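Local coordinates for Pvc1 (Photorhabdus asymbiotica subsp. asymbiotica, PDB 6J0B), which forms the inner tube, enclosed by the sheath, of an extracellular contractile injection system, a bacteriophage-like particle, at the interface of chains A and B. Coordinates in Å, arbitrary orientation; residue numbers count along the deposited sequence, not the author numbering. Chains: chain A/B, Pvc1.

Contact 1: the interface of chains A and B. Residues chain A 40, 56-57; chain B 81, 84, 86-87, 89.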
loop_
_atom_site.group_PDB
_atom_site.type_symbol
_atom_site.label_atom_id
_atom_site.label_comp_id
_atom_site.label_asym_id
_atom_site.label_seq_id
_atom_site.Cartn_x
_atom_site.Cartn_y
_atom_site.Cartn_z
ATOM N N TYR A 40 3.587 -16.572 -16.913
ATOM C CA TYR A 40 2.944 -16.051 -18.113
ATOM C C TYR A 40 1.845 -15.081 -17.720
ATOM O O TYR A 40 1.070 -15.357 -16.802
ATOM C CB TYR A 40 2.352 -17.175 -18.968
ATOM C CG TYR A 40 3.363 -17.929 -19.785
ATOM C CD1 TYR A 40 4.048 -19.004 -19.249
ATOM C CD2 TYR A 40 3.624 -17.577 -21.098
ATOM C CE1 TYR A 40 4.976 -19.692 -19.983
ATOM C CE2 TYR A 40 4.551 -18.267 -21.846
ATOM C CZ TYR A 40 5.224 -19.323 -21.280
ATOM O OH TYR A 40 6.152 -20.025 -22.006
ATOM N N PRO A 56 -2.855 -17.849 -22.830
ATOM C CA PRO A 56 -1.532 -17.512 -22.311
ATOM C C PRO A 56 -0.965 -16.355 -23.105
ATOM O O PRO A 56 -1.133 -16.274 -24.323
ATOM C CB PRO A 56 -0.719 -18.788 -22.533
ATOM C CG PRO A 56 -1.696 -19.827 -22.860
ATOM C CD PRO A 56 -2.855 -19.157 -23.493
ATOM N N GLY A 57 -0.295 -15.450 -22.414
ATOM C CA GLY A 57 0.187 -14.285 -23.112
ATOM C C GLY A 57 1.685 -14.133 -23.122
ATOM O O GLY A 57 2.435 -15.088 -23.336
ATOM N N ILE B 81 3.398 -26.925 -19.514
ATOM C CA ILE B 81 3.630 -25.487 -19.578
ATOM C C ILE B 81 4.711 -25.129 -20.590
ATOM O O ILE B 81 4.786 -23.973 -21.022
ATOM C CB ILE B 81 3.958 -24.927 -18.181
ATOM C CG1 ILE B 81 3.525 -23.468 -18.080
ATOM C CG2 ILE B 81 5.433 -25.031 -17.860
ATOM C CD1 ILE B 81 3.640 -22.900 -16.717
ATOM N N ILE B 84 3.476 -24.151 -24.529
ATOM C CA ILE B 84 2.815 -22.902 -24.881
ATOM C C ILE B 84 3.573 -22.242 -26.021
ATOM O O ILE B 84 4.671 -21.707 -25.833
ATOM C CB ILE B 84 2.728 -21.960 -23.676
ATOM C CG1 ILE B 84 1.962 -22.612 -22.530
ATOM C CG2 ILE B 84 2.069 -20.668 -24.086
ATOM C CD1 ILE B 84 1.793 -21.726 -21.325
ATOM N N LEU B 86 2.395 -19.314 -29.097
ATOM C CA LEU B 86 2.003 -17.922 -28.817
ATOM C C LEU B 86 0.745 -17.793 -27.965
ATOM O O LEU B 86 0.855 -17.355 -26.807
ATOM C CB LEU B 86 1.919 -17.300 -30.206
ATOM C CG LEU B 86 1.248 -15.953 -30.377
ATOM C CD1 LEU B 86 2.292 -14.897 -30.220
ATOM C CD2 LEU B 86 0.591 -15.873 -31.736
ATOM N N ASN B 87 -0.422 -18.227 -28.425
ATOM C CA ASN B 87 -1.606 -18.296 -27.583
ATOM C C ASN B 87 -2.205 -19.687 -27.575
ATOM O O ASN B 87 -3.281 -19.885 -27.006
ATOM C CB ASN B 87 -2.657 -17.276 -28.037
ATOM C CG ASN B 87 -3.210 -17.573 -29.418
ATOM O OD1 ASN B 87 -2.528 -18.142 -30.265
ATOM N ND2 ASN B 87 -4.451 -17.175 -29.654
ATOM N N VAL B 89 -2.331 -23.424 -26.459
ATOM C CA VAL B 89 -1.966 -24.410 -25.457
ATOM C C VAL B 89 -3.099 -25.425 -25.431
ATOM O O VAL B 89 -4.230 -25.123 -25.817
ATOM C CB VAL B 89 -1.724 -23.741 -24.081
ATOM C CG1 VAL B 89 -3.010 -23.215 -23.513
ATOM C CG2 VAL B 89 -1.032 -24.673 -23.100
#

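Contact 2: the interface of chains A and B. Residues chain A 42, 44, 54-56; chain B 61, 91, 116, 118, 140-142.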
loop_
_atom_site.group_PDB
_atom_site.type_symbol
_atom_site.label_atom_id
_atom_site.label_comp_id
_atom_site.label_asym_id
_atom_site.label_seq_id
_atom_site.Cartn_x
_atom_site.Cartn_y
_atom_site.Cartn_z
ATOM N N THR A 42 -1.770 -13.435 -18.674
ATOM C CA THR A 42 -2.958 -14.014 -19.281
ATOM C C THR A 42 -3.729 -12.930 -20.011
ATOM O O THR A 42 -3.946 -11.842 -19.471
ATOM C CB THR A 42 -3.853 -14.678 -18.239
ATOM O OG1 THR A 42 -4.525 -13.672 -17.473
ATOM C CG2 THR A 42 -3.023 -15.544 -17.315
ATOM N N GLU A 44 -7.293 -11.898 -21.737
ATOM C CA GLU A 44 -8.702 -12.242 -21.607
ATOM C C GLU A 44 -9.530 -11.388 -22.555
ATOM O O GLU A 44 -9.551 -10.161 -22.429
ATOM C CB GLU A 44 -9.174 -12.062 -20.165
ATOM C CG GLU A 44 -8.467 -12.976 -19.179
ATOM C CD GLU A 44 -8.949 -12.795 -17.756
ATOM O OE1 GLU A 44 -9.518 -11.729 -17.450
ATOM O OE2 GLU A 44 -8.759 -13.725 -16.945
ATOM N N LYS A 54 -9.775 -17.098 -22.611
ATOM C CA LYS A 54 -8.570 -16.943 -21.813
ATOM C C LYS A 54 -7.401 -17.553 -22.570
ATOM O O LYS A 54 -7.509 -18.665 -23.093
ATOM C CB LYS A 54 -8.720 -17.601 -20.445
ATOM C CG LYS A 54 -9.250 -16.682 -19.370
ATOM C CD LYS A 54 -10.751 -16.704 -19.314
ATOM C CE LYS A 54 -11.256 -18.017 -18.771
ATOM N NZ LYS A 54 -12.733 -18.102 -18.883
ATOM N N MET A 55 -6.299 -16.822 -22.634
ATOM C CA MET A 55 -5.138 -17.216 -23.409
ATOM C C MET A 55 -3.880 -17.045 -22.579
ATOM O O MET A 55 -3.828 -16.186 -21.696
ATOM C CB MET A 55 -5.007 -16.366 -24.678
ATOM C CG MET A 55 -5.919 -16.762 -25.798
ATOM S SD MET A 55 -6.067 -15.441 -27.001
ATOM C CE MET A 55 -7.077 -14.298 -26.075
ATOM N N PRO A 56 -2.855 -17.849 -22.830
ATOM C CA PRO A 56 -1.532 -17.512 -22.311
ATOM C C PRO A 56 -0.965 -16.355 -23.105
ATOM O O PRO A 56 -1.133 -16.274 -24.323
ATOM C CB PRO A 56 -0.719 -18.788 -22.533
ATOM C CG PRO A 56 -1.696 -19.827 -22.860
ATOM C CD PRO A 56 -2.855 -19.157 -23.493
ATOM N N SER B 61 -12.672 -14.886 -12.897
ATOM C CA SER B 61 -11.917 -15.996 -13.459
ATOM C C SER B 61 -11.354 -16.870 -12.353
ATOM O O SER B 61 -10.894 -16.378 -11.321
ATOM C CB SER B 61 -10.783 -15.487 -14.345
ATOM O OG SER B 61 -10.306 -16.517 -15.193
ATOM N N LYS B 91 -5.734 -27.029 -23.481
ATOM C CA LYS B 91 -6.503 -26.926 -22.255
ATOM C C LYS B 91 -7.140 -28.272 -21.955
ATOM O O LYS B 91 -7.547 -28.993 -22.868
ATOM C CB LYS B 91 -7.579 -25.855 -22.383
ATOM C CG LYS B 91 -7.076 -24.545 -22.923
ATOM C CD LYS B 91 -8.178 -23.524 -22.941
ATOM C CE LYS B 91 -7.630 -22.139 -23.152
ATOM N NZ LYS B 91 -8.709 -21.126 -23.082
ATOM N N PHE B 116 -5.548 -24.238 -18.141
ATOM C CA PHE B 116 -4.275 -24.170 -18.835
ATOM C C PHE B 116 -3.238 -23.565 -17.901
ATOM O O PHE B 116 -3.590 -22.775 -17.024
ATOM C CB PHE B 116 -4.397 -23.357 -20.139
ATOM C CG PHE B 116 -4.730 -21.906 -19.950
ATOM C CD1 PHE B 116 -6.042 -21.497 -19.858
ATOM C CD2 PHE B 116 -3.733 -20.945 -19.924
ATOM C CE1 PHE B 116 -6.351 -20.178 -19.698
ATOM C CE2 PHE B 116 -4.042 -19.623 -19.761
ATOM C CZ PHE B 116 -5.351 -19.239 -19.652
ATOM N N THR B 118 -0.264 -21.422 -16.141
ATOM C CA THR B 118 0.627 -20.282 -16.014
ATOM C C THR B 118 1.492 -20.530 -14.791
ATOM O O THR B 118 1.073 -21.224 -13.873
ATOM C CB THR B 118 -0.135 -18.958 -15.846
ATOM O OG1 THR B 118 -0.699 -18.894 -14.532
ATOM C CG2 THR B 118 -1.257 -18.834 -16.855
ATOM N N MET B 140 -5.261 -21.245 -14.750
ATOM C CA MET B 140 -6.395 -20.365 -14.967
ATOM C C MET B 140 -7.469 -21.145 -15.702
ATOM O O MET B 140 -7.175 -21.868 -16.657
ATOM C CB MET B 140 -6.003 -19.123 -15.763
ATOM C CG MET B 140 -7.166 -18.184 -16.018
ATOM S SD MET B 140 -6.708 -16.619 -16.751
ATOM C CE MET B 140 -6.099 -15.775 -15.304
ATOM N N ALA B 141 -8.710 -21.012 -15.252
ATOM C CA ALA B 141 -9.787 -21.798 -15.825
ATOM C C ALA B 141 -11.107 -21.071 -15.637
ATOM O O ALA B 141 -11.157 -19.914 -15.215
ATOM C CB ALA B 141 -9.839 -23.180 -15.192
ATOM N N ASP B 142 -12.183 -21.779 -15.958
ATOM C CA ASP B 142 -13.545 -21.313 -15.786
ATOM C C ASP B 142 -14.397 -22.480 -15.316
ATOM O O ASP B 142 -14.044 -23.642 -15.527
ATOM C CB ASP B 142 -14.106 -20.763 -17.092
ATOM C CG ASP B 142 -13.747 -21.631 -18.272
ATOM O OD1 ASP B 142 -12.595 -22.099 -18.319
ATOM O OD2 ASP B 142 -14.607 -21.855 -19.145
#

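Contact 1: the interface of chains A and B
An apolar protein-protein interface joins two copies of the tube protein, probably helping to hold neighbouring subunits of the tube together; its two faces differ, chain A giving strands 40-46 and 52-59 and chain B helix 78-82 with the loop residues that follow. No hydrogen bond or salt bridge crosses this patch, so shape and carbon contact carry it.

B:Ile84 is its middle. Its CG1 stands anti to the carbonyl carbon (chi1 -59°) and the chain runs straight on to CD1; CD1 mainly meets the tyrosine and CG2 mainly the proline, though CD1 also comes near A:Pro56 CB. The tip methyl CD1 sits 4.0 Å above the ring plane of A:Tyr40, over its centre, the two side chains meeting tip to tip. The ring of A:Tyr40 is swung out beside its own backbone N (chi1 -78°), and A:Gly57 O of the neighbouring strand lies at its edge, in plane. A flat aromatic face suits a slim methyl tip.

The other branch, B:Ile84 CG2, meets A:Pro56 CB at 3.7 Å, the two side chains crossing obliquely. Farther round the pyrrolidine ring, A:Pro56 CG rests 3.7 Å from B:Val89 CG1, a methyl placed in the crowded position between backbone N and carbonyl carbon (chi1 69°). A:Pro56 CD lies 3.6 Å from the carbonyl oxygen B:Asn87 O. Proline suits the spot because its rigid ring offers a compact apolar surface without a backbone N-H to satisfy, while branching at CB restricts the rotation of isoleucine and valine and spreads their methyls. The patch thus gives the tube protein a greasy, bond-free seat for its neighbour's strands.

Contact 2: the interface of chains A and B
Extended backbone frames the contact: A:Thr42, A:Glu44 and A:Lys54 have beta torsions in strands 40-46 and 52-59, as do B:Phe116 and B:Met140 in strands 115-121 and 134-148 of the neighbour. The protein belongs to the family of the T4-like tail tube protein gp19, and here two of its subunits pack strand upon strand.

A:Lys54 contributes along its whole length. Its backbone oxygen accepts a hydrogen bond from B:Lys91 NZ at 2.7 Å, the donor lying in the carbonyl plane with a C=O...N angle of 148°. B:Lys91 is extended beyond CG, and its long reach brings its terminal nitrogen to a main-chain acceptor. The side chain of A:Lys54 bends at chi2 and chi3, so its methylenes lie against chain B: CB is 3.6 Å from B:Phe116 CE1, and CG crosses B:Met140 at about a right angle, 3.7 Å from SD. Its amine NZ ends 4.0 Å from the carboxylate oxygen B:Asp142 OD1; the groups are not in contact, though their opposite charges may attract.

B:Phe116 takes the crowded position between its backbone N and carbonyl carbon (chi1 65°), and its ring spans from A:Lys54, at CE1 and CZ, to A:Pro56, whose CG lies 3.7 Å from B:Phe116 CD2. A broad, flat ring suits the bridge between a lysine stem and a proline.

B:Met140 holds CG anti to its backbone N (chi1 180°) and bends only at chi3. Flexible and polarisable, it meets A:Thr42 tip to tip: B:Met140 CE lies 3.4 Å from the hydroxyl oxygen A:Thr42 OG1 and also packs on A:Thr42 CG2, while B:Met140 SD is 3.6 Å from the carboxylate oxygen A:Glu44 OE2. The methyl CG2 of A:Thr42 also touches B:Thr118 CG2, these two compact beta-branched side chains crossing at about a right angle.

The C-alpha centres of contact 1 and contact 2 lie about 9 Å apart, and both draw on strands 40-46 and 52-59 of chain A. A:Pro56 belongs to both, its ring lying between the loop residues of chain B in contact 1 and the aromatic ring of strand 115-121 in contact 2. The two are thus adjoining parts of one continuous surface: an apolar section without cross-chain polar bonds passes into one that adds a hydrogen bond and charged groups. Because unlike faces of identical chains meet, the pairing can in principle repeat from subunit to subunit, as assembly of a tube requires.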